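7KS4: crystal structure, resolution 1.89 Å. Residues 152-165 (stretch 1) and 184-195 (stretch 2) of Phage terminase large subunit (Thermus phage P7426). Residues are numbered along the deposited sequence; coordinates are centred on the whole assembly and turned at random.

Stretch 1 (152-165) ILDEAAMIPFSVWS
Stretch 2, residues 184-195: TPKGLNWFYEFF

Stretch 1 begins with I152 and L153 in a β-strand that starts earlier in the chain, passes through a 3-10 segment at 156-158 and continues into a helix that includes S162 to S165. Stretch 2 runs as an irregular loop from T184 to N189, then turns into a helix at W190. The helix axes approach to 11.7 Å, with their N-to-C directions 50° apart. CA atoms pair E155 with T184 (6.3 Å), A157 with F191 (5.2 Å) and F161 with W190 (6.2 Å); 682 Å² is buried in all.

E155 has left-handed backbone angles (43/52), and its m, m side chain, with chi3 at -67°, curls so that a CB pointing sideways still delivers the carboxylate to stretch 2. Both oxygens are used: T184 N donates to E155 OE2 (2.8 Å, nearly linear at 176°), and T184 OG1, with chi1 p, donates to E155 OE1 (3.0 Å). A threonine offers its amide and hydroxyl together, matching the two-pronged acceptor. K186 NZ adds a long salt bridge to E155 OE1, 3.8 Å; its chi1 lies between wells at -115°, followed by p, t, t. The aliphatic part of this lysine is useful too, since K186 CG lies 3.6 Å from M158 SD.

At A157 the backbones are close, and a methyl suits the space: A157 CB is 3.5 Å from T184 O, 3.7 Å from K186 CB and 3.8 Å from F191 CB. N189, chi1 p, serves both stretches with one amide. Its OD1 caps the helix by accepting weakly from F191 N (3.0 Å), while N189 ND2 donates weakly to A157 O (3.0 Å).

W190 has the largest area covered, 135 Å². Its CB points toward stretch 1, and chi1 p (77°) with chi2 -85° lays the indole against that stretch, where W190 NE1 donates to I159 O at 2.8 Å, satisfying the buried indole nitrogen. The carbonyl lies near the ring plane, as that bond requires. L153 CD2 also meets the edge, 3.7 Å from W190 CH2, and A156 CB is 4.0 Å from W190 CZ2. Over one face sits F161 CA, 4.0 Å from the five-membered-ring centroid, a CH-pi contact.

F161 (chi1 t) brings CD1 to 3.4 Å from W190 CB, its ring oblique to the indole. W164, t with chi2 -99°, lies nearly parallel to W190 (16°), but the rings are slid apart and barely overlap. F194, chi1 m (-89°), turns its edge toward the face of W164 at 86°; F194 CE2 reaches 3.6 Å from W164 CE2. Flat aromatic side chains thus fill the space between the two helices.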

ATOM      1  N   ILE A 152      -4.990  -0.734  -1.531  1.00 28.05           N
ATOM      2  CA  ILE A 152      -3.895  -0.880  -0.583  1.00 29.55           C
ATOM      3  C   ILE A 152      -4.478  -1.394   0.720  1.00 30.00           C
ATOM      4  O   ILE A 152      -5.428  -0.806   1.253  1.00 31.57           O
ATOM      5  CB  ILE A 152      -3.161   0.455  -0.360  1.00 29.72           C
ATOM      6  CG1 ILE A 152      -2.584   0.962  -1.681  1.00 29.71           C
ATOM      7  CG2 ILE A 152      -2.069   0.289   0.701  1.00 29.87           C
ATOM      8  CD1 ILE A 152      -2.441   2.483  -1.744  1.00 30.40           C
ATOM      9  N   LEU A 153      -3.919  -2.493   1.227  1.00 30.02           N
ATOM     10  CA  LEU A 153      -4.264  -3.013   2.545  1.00 32.14           C
ATOM     11  C   LEU A 153      -3.098  -2.696   3.466  1.00 32.18           C
ATOM     12  O   LEU A 153      -1.994  -3.219   3.278  1.00 32.38           O
ATOM     13  CB  LEU A 153      -4.542  -4.517   2.522  1.00 32.22           C
ATOM     14  CG  LEU A 153      -5.944  -4.945   2.091  1.00 34.13           C
ATOM     15  CD1 LEU A 153      -6.166  -4.676   0.623  1.00 34.73           C
ATOM     16  CD2 LEU A 153      -6.173  -6.419   2.410  1.00 34.69           C
ATOM     17  N   ASP A 154      -3.343  -1.836   4.446  1.00 32.94           N
ATOM     18  CA  ASP A 154      -2.335  -1.446   5.421  1.00 34.38           C
ATOM     19  C   ASP A 154      -2.537  -2.255   6.694  1.00 33.40           C
ATOM     20  O   ASP A 154      -3.673  -2.506   7.104  1.00 32.35           O
ATOM     21  CB  ASP A 154      -2.422   0.049   5.718  1.00 37.79           C
ATOM     22  CG  ASP A 154      -1.230   0.563   6.504  1.00 40.70           C
ATOM     23  OD1 ASP A 154      -0.145  -0.049   6.431  1.00 40.18           O
ATOM     24  OD2 ASP A 154      -1.382   1.590   7.187  1.00 44.21           O
ATOM     25  N   GLU A 155      -1.434  -2.670   7.310  1.00 35.57           N
ATOM     26  CA  GLU A 155      -1.461  -3.639   8.412  1.00 38.22           C
ATOM     27  C   GLU A 155      -2.433  -4.777   8.102  1.00 35.46           C
ATOM     28  O   GLU A 155      -3.313  -5.140   8.894  1.00 36.41           O
ATOM     29  CB  GLU A 155      -1.785  -2.959   9.738  1.00 43.57           C
ATOM     30  CG  GLU A 155      -0.533  -2.405  10.433  1.00 47.80           C
ATOM     31  CD  GLU A 155       0.526  -3.485  10.675  1.00 47.59           C
ATOM     32  OE1 GLU A 155       0.281  -4.405  11.487  1.00 51.34           O
ATOM     33  OE2 GLU A 155       1.590  -3.431  10.027  1.00 46.75           O
ATOM     34  N   ALA A 156      -2.228  -5.359   6.922  1.00 31.26           N
ATOM     35  CA  ALA A 156      -3.122  -6.387   6.405  1.00 29.64           C
ATOM     36  C   ALA A 156      -3.213  -7.603   7.318  1.00 31.31           C
ATOM     37  O   ALA A 156      -4.267  -8.242   7.389  1.00 30.90           O
ATOM     38  CB  ALA A 156      -2.648  -6.817   5.020  1.00 28.03           C
ATOM     39  N   ALA A 157      -2.122  -7.965   7.999  1.00 33.72           N
ATOM     40  CA  ALA A 157      -2.160  -9.161   8.836  1.00 35.64           C
ATOM     41  C   ALA A 157      -3.137  -9.014   9.993  1.00 37.51           C
ATOM     42  O   ALA A 157      -3.521 -10.020  10.602  1.00 38.15           O
ATOM     43  CB  ALA A 157      -0.763  -9.489   9.364  1.00 35.84           C
ATOM     44  N   MET A 158      -3.546  -7.787  10.306  1.00 37.18           N
ATOM     45  CA  MET A 158      -4.552  -7.527  11.323  1.00 40.69           C
ATOM     46  C   MET A 158      -5.953  -7.369  10.743  1.00 39.21           C
ATOM     47  O   MET A 158      -6.902  -7.159  11.504  1.00 40.07           O
ATOM     48  CB  MET A 158      -4.170  -6.271  12.115  1.00 46.29           C
ATOM     49  CG  MET A 158      -2.990  -6.481  13.048  1.00 51.55           C
ATOM     50  SD  MET A 158      -3.381  -7.630  14.389  1.00 57.54           S
ATOM     51  CE  MET A 158      -4.414  -6.605  15.435  1.00 61.55           C
ATOM     52  N   ILE A 159      -6.111  -7.477   9.432  1.00 36.68           N
ATOM     53  CA  ILE A 159      -7.414  -7.386   8.780  1.00 37.10           C
ATOM     54  C   ILE A 159      -7.956  -8.805   8.603  1.00 36.01           C
ATOM     55  O   ILE A 159      -7.228  -9.663   8.093  1.00 34.71           O
ATOM     56  CB  ILE A 159      -7.315  -6.666   7.422  1.00 36.70           C
ATOM     57  CG1 ILE A 159      -6.899  -5.202   7.629  1.00 38.21           C
ATOM     58  CG2 ILE A 159      -8.640  -6.737   6.667  1.00 35.94           C
ATOM     59  CD1 ILE A 159      -6.611  -4.450   6.346  1.00 37.94           C
ATOM     60  N   PRO A 160      -9.196  -9.085   8.994  1.00 37.92           N
ATOM     61  CA  PRO A 160      -9.733 -10.441   8.797  1.00 37.85           C
ATOM     62  C   PRO A 160      -9.729 -10.835   7.326  1.00 36.00           C
ATOM     63  O   PRO A 160     -10.073 -10.037   6.451  1.00 34.67           O
ATOM     64  CB  PRO A 160     -11.159 -10.343   9.351  1.00 40.05           C
ATOM     65  CG  PRO A 160     -11.133  -9.186  10.290  1.00 41.29           C
ATOM     66  CD  PRO A 160     -10.149  -8.214   9.705  1.00 40.14           C
ATOM     67  N   PHE A 161      -9.346 -12.089   7.058  1.00 35.32           N
ATOM     68  CA  PHE A 161      -9.308 -12.567   5.679  1.00 34.35           C
ATOM     69  C   PHE A 161     -10.622 -12.312   4.958  1.00 35.71           C
ATOM     70  O   PHE A 161     -10.628 -12.050   3.748  1.00 35.08           O
ATOM     71  CB  PHE A 161      -8.992 -14.064   5.632  1.00 33.41           C
ATOM     72  CG  PHE A 161      -8.901 -14.607   4.236  1.00 32.57           C
ATOM     73  CD1 PHE A 161      -7.924 -14.149   3.370  1.00 31.06           C
ATOM     74  CD2 PHE A 161      -9.802 -15.557   3.784  1.00 33.60           C
ATOM     75  CE1 PHE A 161      -7.836 -14.629   2.081  1.00 30.61           C
ATOM     76  CE2 PHE A 161      -9.716 -16.049   2.496  1.00 32.54           C
ATOM     77  CZ  PHE A 161      -8.730 -15.581   1.641  1.00 29.68           C
ATOM     78  N   SER A 162     -11.741 -12.381   5.682  1.00 39.19           N
ATOM     79  CA  SER A 162     -13.052 -12.228   5.063  1.00 42.73           C
ATOM     80  C   SER A 162     -13.195 -10.872   4.384  1.00 43.93           C
ATOM     81  O   SER A 162     -13.851 -10.759   3.341  1.00 45.18           O
ATOM     82  CB  SER A 162     -14.149 -12.411   6.111  1.00 46.18           C
ATOM     83  OG  SER A 162     -13.996 -11.488   7.173  1.00 48.00           O
ATOM     84  N   VAL A 163     -12.612  -9.824   4.966  1.00 44.00           N
ATOM     85  CA  VAL A 163     -12.633  -8.523   4.302  1.00 44.81           C
ATOM     86  C   VAL A 163     -12.008  -8.638   2.918  1.00 42.90           C
ATOM     87  O   VAL A 163     -12.556  -8.136   1.929  1.00 41.73           O
ATOM     88  CB  VAL A 163     -11.927  -7.464   5.171  1.00 46.70           C
ATOM     89  CG1 VAL A 163     -11.936  -6.103   4.482  1.00 48.41           C
ATOM     90  CG2 VAL A 163     -12.606  -7.356   6.538  1.00 49.17           C
ATOM     91  N   TRP A 164     -10.873  -9.333   2.816  1.00 41.46           N
ATOM     92  CA  TRP A 164     -10.256  -9.537   1.511  1.00 39.18           C
ATOM     93  C   TRP A 164     -11.131 -10.416   0.621  1.00 40.26           C
ATOM     94  O   TRP A 164     -11.539 -10.007  -0.473  1.00 41.46           O
ATOM     95  CB  TRP A 164      -8.863 -10.160   1.669  1.00 37.01           C
ATOM     96  CG  TRP A 164      -8.325 -10.628   0.356  1.00 35.87           C
ATOM     97  CD1 TRP A 164      -8.345 -11.902  -0.129  1.00 35.38           C
ATOM     98  CD2 TRP A 164      -7.729  -9.820  -0.667  1.00 35.56           C
ATOM     99  NE1 TRP A 164      -7.790 -11.942  -1.381  1.00 35.86           N
ATOM    100  CE2 TRP A 164      -7.403 -10.675  -1.736  1.00 35.18           C
ATOM    101  CE3 TRP A 164      -7.441  -8.455  -0.783  1.00 34.81           C
ATOM    102  CZ2 TRP A 164      -6.799 -10.215  -2.900  1.00 35.12           C
ATOM    103  CZ3 TRP A 164      -6.842  -8.002  -1.936  1.00 34.93           C
ATOM    104  CH2 TRP A 164      -6.524  -8.878  -2.983  1.00 34.85           C
ATOM    105  N   SER A 165     -11.442 -11.634   1.083  1.00 39.32           N
ATOM    106  CA  SER A 165     -12.058 -12.621   0.197  1.00 38.28           C
ATOM    107  C   SER A 165     -13.418 -12.156  -0.302  1.00 39.96           C
ATOM    108  O   SER A 165     -13.780 -12.397  -1.460  1.00 40.99           O
ATOM    109  CB  SER A 165     -12.191 -13.968   0.913  1.00 39.36           C
ATOM    110  OG  SER A 165     -13.061 -13.871   2.024  1.00 41.62           O
ATOM    111  N   THR A 184       3.214  -5.482   9.001  1.00 31.32           N
ATOM    112  CA  THR A 184       4.069  -6.286   9.856  1.00 33.44           C
ATOM    113  C   THR A 184       3.357  -7.607  10.132  1.00 32.78           C
ATOM    114  O   THR A 184       2.126  -7.637  10.192  1.00 34.21           O
ATOM    115  CB  THR A 184       4.364  -5.572  11.173  1.00 36.64           C
ATOM    116  OG1 THR A 184       3.139  -5.388  11.889  1.00 38.38           O
ATOM    117  CG2 THR A 184       5.011  -4.216  10.916  1.00 37.18           C
ATOM    118  N   PRO A 185       4.085  -8.712  10.254  1.00 33.34           N
ATOM    119  CA  PRO A 185       3.416 -10.016  10.328  1.00 35.40           C
ATOM    120  C   PRO A 185       2.748 -10.249  11.675  1.00 38.77           C
ATOM    121  O   PRO A 185       3.162  -9.714  12.708  1.00 39.50           O
ATOM    122  CB  PRO A 185       4.556 -11.014  10.091  1.00 37.22           C
ATOM    123  CG  PRO A 185       5.784 -10.294  10.532  1.00 36.70           C
ATOM    124  CD  PRO A 185       5.549  -8.846  10.197  1.00 34.19           C
ATOM    125  N   LYS A 186       1.711 -11.085  11.658  1.00 38.71           N
ATOM    126  CA  LYS A 186       0.951 -11.411  12.861  1.00 41.29           C
ATOM    127  C   LYS A 186       0.707 -12.916  12.922  1.00 40.66           C
ATOM    128  O   LYS A 186      -0.417 -13.392  13.098  1.00 41.43           O
ATOM    129  CB  LYS A 186      -0.355 -10.619  12.898  1.00 44.06           C
ATOM    130  CG  LYS A 186      -0.438  -9.634  14.043  1.00 49.06           C
ATOM    131  CD  LYS A 186       0.446  -8.433  13.809  1.00 50.30           C
ATOM    132  CE  LYS A 186       0.270  -7.401  14.896  1.00 52.78           C
ATOM    133  NZ  LYS A 186       1.132  -6.219  14.661  1.00 54.71           N
ATOM    134  N   GLY A 187       1.771 -13.681  12.765  1.00 37.54           N
ATOM    135  CA  GLY A 187       1.671 -15.121  12.824  1.00 37.21           C
ATOM    136  C   GLY A 187       1.342 -15.745  11.483  1.00 34.38           C
ATOM    137  O   GLY A 187       1.420 -15.128  10.413  1.00 32.45           O
ATOM    138  N   LEU A 188       0.951 -17.014  11.555  1.00 36.13           N
ATOM    139  CA  LEU A 188       0.714 -17.813  10.355  1.00 35.84           C
ATOM    140  C   LEU A 188      -0.773 -17.759  10.015  1.00 34.08           C
ATOM    141  O   LEU A 188      -1.545 -18.690  10.265  1.00 33.34           O
ATOM    142  CB  LEU A 188       1.203 -19.238  10.567  1.00 37.79           C
ATOM    143  CG  LEU A 188       2.648 -19.322  11.059  1.00 40.34           C
ATOM    144  CD1 LEU A 188       3.032 -20.768  11.291  1.00 42.58           C
ATOM    145  CD2 LEU A 188       3.613 -18.665  10.072  1.00 40.72           C
ATOM    146  N   ASN A 189      -1.167 -16.629   9.427  1.00 31.49           N
ATOM    147  CA  ASN A 189      -2.539 -16.396   9.003  1.00 32.21           C
ATOM    148  C   ASN A 189      -2.578 -16.123   7.504  1.00 32.23           C
ATOM    149  O   ASN A 189      -1.626 -16.454   6.790  1.00 32.58           O
ATOM    150  CB  ASN A 189      -3.154 -15.241   9.794  1.00 32.87           C
ATOM    151  CG  ASN A 189      -2.480 -13.907   9.517  1.00 33.01           C
ATOM    152  OD1 ASN A 189      -1.578 -13.796   8.683  1.00 31.26           O
ATOM    153  ND2 ASN A 189      -2.911 -12.886  10.241  1.00 34.27           N
ATOM    154  N   TRP A 190      -3.670 -15.536   7.008  1.00 31.63           N
ATOM    155  CA  TRP A 190      -3.812 -15.373   5.566  1.00 30.86           C
ATOM    156  C   TRP A 190      -2.694 -14.524   4.972  1.00 30.66           C
ATOM    157  O   TRP A 190      -2.286 -14.758   3.831  1.00 30.98           O
ATOM    158  CB  TRP A 190      -5.180 -14.768   5.232  1.00 31.86           C
ATOM    159  CG  TRP A 190      -5.284 -13.297   5.480  1.00 31.46           C
ATOM    160  CD1 TRP A 190      -5.586 -12.684   6.660  1.00 32.24           C
ATOM    161  CD2 TRP A 190      -5.101 -12.256   4.518  1.00 30.40           C
ATOM    162  NE1 TRP A 190      -5.603 -11.319   6.493  1.00 32.20           N
ATOM    163  CE2 TRP A 190      -5.312 -11.030   5.185  1.00 32.36           C
ATOM    164  CE3 TRP A 190      -4.784 -12.238   3.159  1.00 30.18           C
ATOM    165  CZ2 TRP A 190      -5.208  -9.798   4.540  1.00 32.10           C
ATOM    166  CZ3 TRP A 190      -4.688 -11.010   2.513  1.00 32.33           C
ATOM    167  CH2 TRP A 190      -4.900  -9.809   3.206  1.00 32.39           C
ATOM    168  N   PHE A 191      -2.179 -13.544   5.725  1.00 30.02           N
ATOM    169  CA  PHE A 191      -1.113 -12.696   5.196  1.00 29.19           C
ATOM    170  C   PHE A 191       0.155 -13.500   4.957  1.00 29.90           C
ATOM    171  O   PHE A 191       0.873 -13.267   3.977  1.00 29.59           O
ATOM    172  CB  PHE A 191      -0.849 -11.538   6.155  1.00 29.55           C
ATOM    173  CG  PHE A 191       0.288 -10.649   5.744  1.00 30.24           C
ATOM    174  CD1 PHE A 191       0.114  -9.692   4.762  1.00 30.23           C
ATOM    175  CD2 PHE A 191       1.526 -10.757   6.360  1.00 30.79           C
ATOM    176  CE1 PHE A 191       1.156  -8.868   4.384  1.00 30.91           C
ATOM    177  CE2 PHE A 191       2.577  -9.929   5.988  1.00 31.89           C
ATOM    178  CZ  PHE A 191       2.390  -8.982   5.000  1.00 32.01           C
ATOM    179  N   TYR A 192       0.441 -14.457   5.845  1.00 31.04           N
ATOM    180  CA  TYR A 192       1.559 -15.369   5.637  1.00 30.45           C
ATOM    181  C   TYR A 192       1.379 -16.186   4.363  1.00 30.52           C
ATOM    182  O   TYR A 192       2.325 -16.363   3.587  1.00 29.38           O
ATOM    183  CB  TYR A 192       1.688 -16.289   6.851  1.00 31.64           C
ATOM    184  CG  TYR A 192       2.519 -17.519   6.604  1.00 33.02           C
ATOM    185  CD1 TYR A 192       3.890 -17.426   6.379  1.00 34.01           C
ATOM    186  CD2 TYR A 192       1.935 -18.781   6.603  1.00 34.00           C
ATOM    187  CE1 TYR A 192       4.656 -18.565   6.152  1.00 35.54           C
ATOM    188  CE2 TYR A 192       2.686 -19.918   6.379  1.00 35.42           C
ATOM    189  CZ  TYR A 192       4.046 -19.808   6.160  1.00 36.49           C
ATOM    190  OH  TYR A 192       4.784 -20.947   5.938  1.00 37.19           O
ATOM    191  N   GLU A 193       0.172 -16.706   4.143  1.00 31.92           N
ATOM    192  CA  GLU A 193      -0.090 -17.486   2.939  1.00 33.77           C
ATOM    193  C   GLU A 193       0.141 -16.654   1.687  1.00 31.83           C
ATOM    194  O   GLU A 193       0.813 -17.099   0.749  1.00 32.60           O
ATOM    195  CB  GLU A 193      -1.517 -18.017   2.970  1.00 35.71           C
ATOM    196  CG  GLU A 193      -1.770 -18.872   4.179  1.00 40.04           C
ATOM    197  CD  GLU A 193      -3.211 -19.241   4.354  1.00 43.02           C
ATOM    198  OE1 GLU A 193      -4.085 -18.658   3.669  1.00 43.87           O
ATOM    199  OE2 GLU A 193      -3.457 -20.130   5.190  1.00 45.94           O
ATOM    200  N   PHE A 194      -0.423 -15.444   1.651  1.00 28.65           N
ATOM    201  CA  PHE A 194      -0.266 -14.585   0.481  1.00 28.03           C
ATOM    202  C   PHE A 194       1.185 -14.194   0.287  1.00 29.24           C
ATOM    203  O   PHE A 194       1.672 -14.128  -0.850  1.00 29.19           O
ATOM    204  CB  PHE A 194      -1.142 -13.342   0.618  1.00 28.52           C
ATOM    205  CG  PHE A 194      -2.527 -13.519   0.070  1.00 31.47           C
ATOM    206  CD1 PHE A 194      -3.232 -14.688   0.306  1.00 32.22           C
ATOM    207  CD2 PHE A 194      -3.128 -12.518  -0.673  1.00 33.92           C
ATOM    208  CE1 PHE A 194      -4.507 -14.860  -0.195  1.00 35.03           C
ATOM    209  CE2 PHE A 194      -4.408 -12.684  -1.178  1.00 34.63           C
ATOM    210  CZ  PHE A 194      -5.099 -13.856  -0.936  1.00 35.45           C
ATOM    211  N   PHE A 195       1.893 -13.925   1.383  1.00 28.94           N
ATOM    212  CA  PHE A 195       3.319 -13.636   1.284  1.00 27.98           C
ATOM    213  C   PHE A 195       4.050 -14.773   0.583  1.00 29.66           C
ATOM    214  O   PHE A 195       4.831 -14.551  -0.350  1.00 28.24           O
ATOM    215  CB  PHE A 195       3.907 -13.401   2.672  1.00 29.03           C
ATOM    216  CG  PHE A 195       5.387 -13.190   2.656  1.00 30.59           C
ATOM    217  CD1 PHE A 195       5.915 -11.929   2.462  1.00 30.91           C
ATOM    218  CD2 PHE A 195       6.252 -14.259   2.792  1.00 32.09           C
ATOM    219  CE1 PHE A 195       7.283 -11.734   2.435  1.00 32.09           C
ATOM    220  CE2 PHE A 195       7.616 -14.069   2.761  1.00 33.55           C
ATOM    221  CZ  PHE A 195       8.130 -12.803   2.578  1.00 33.37           C
TER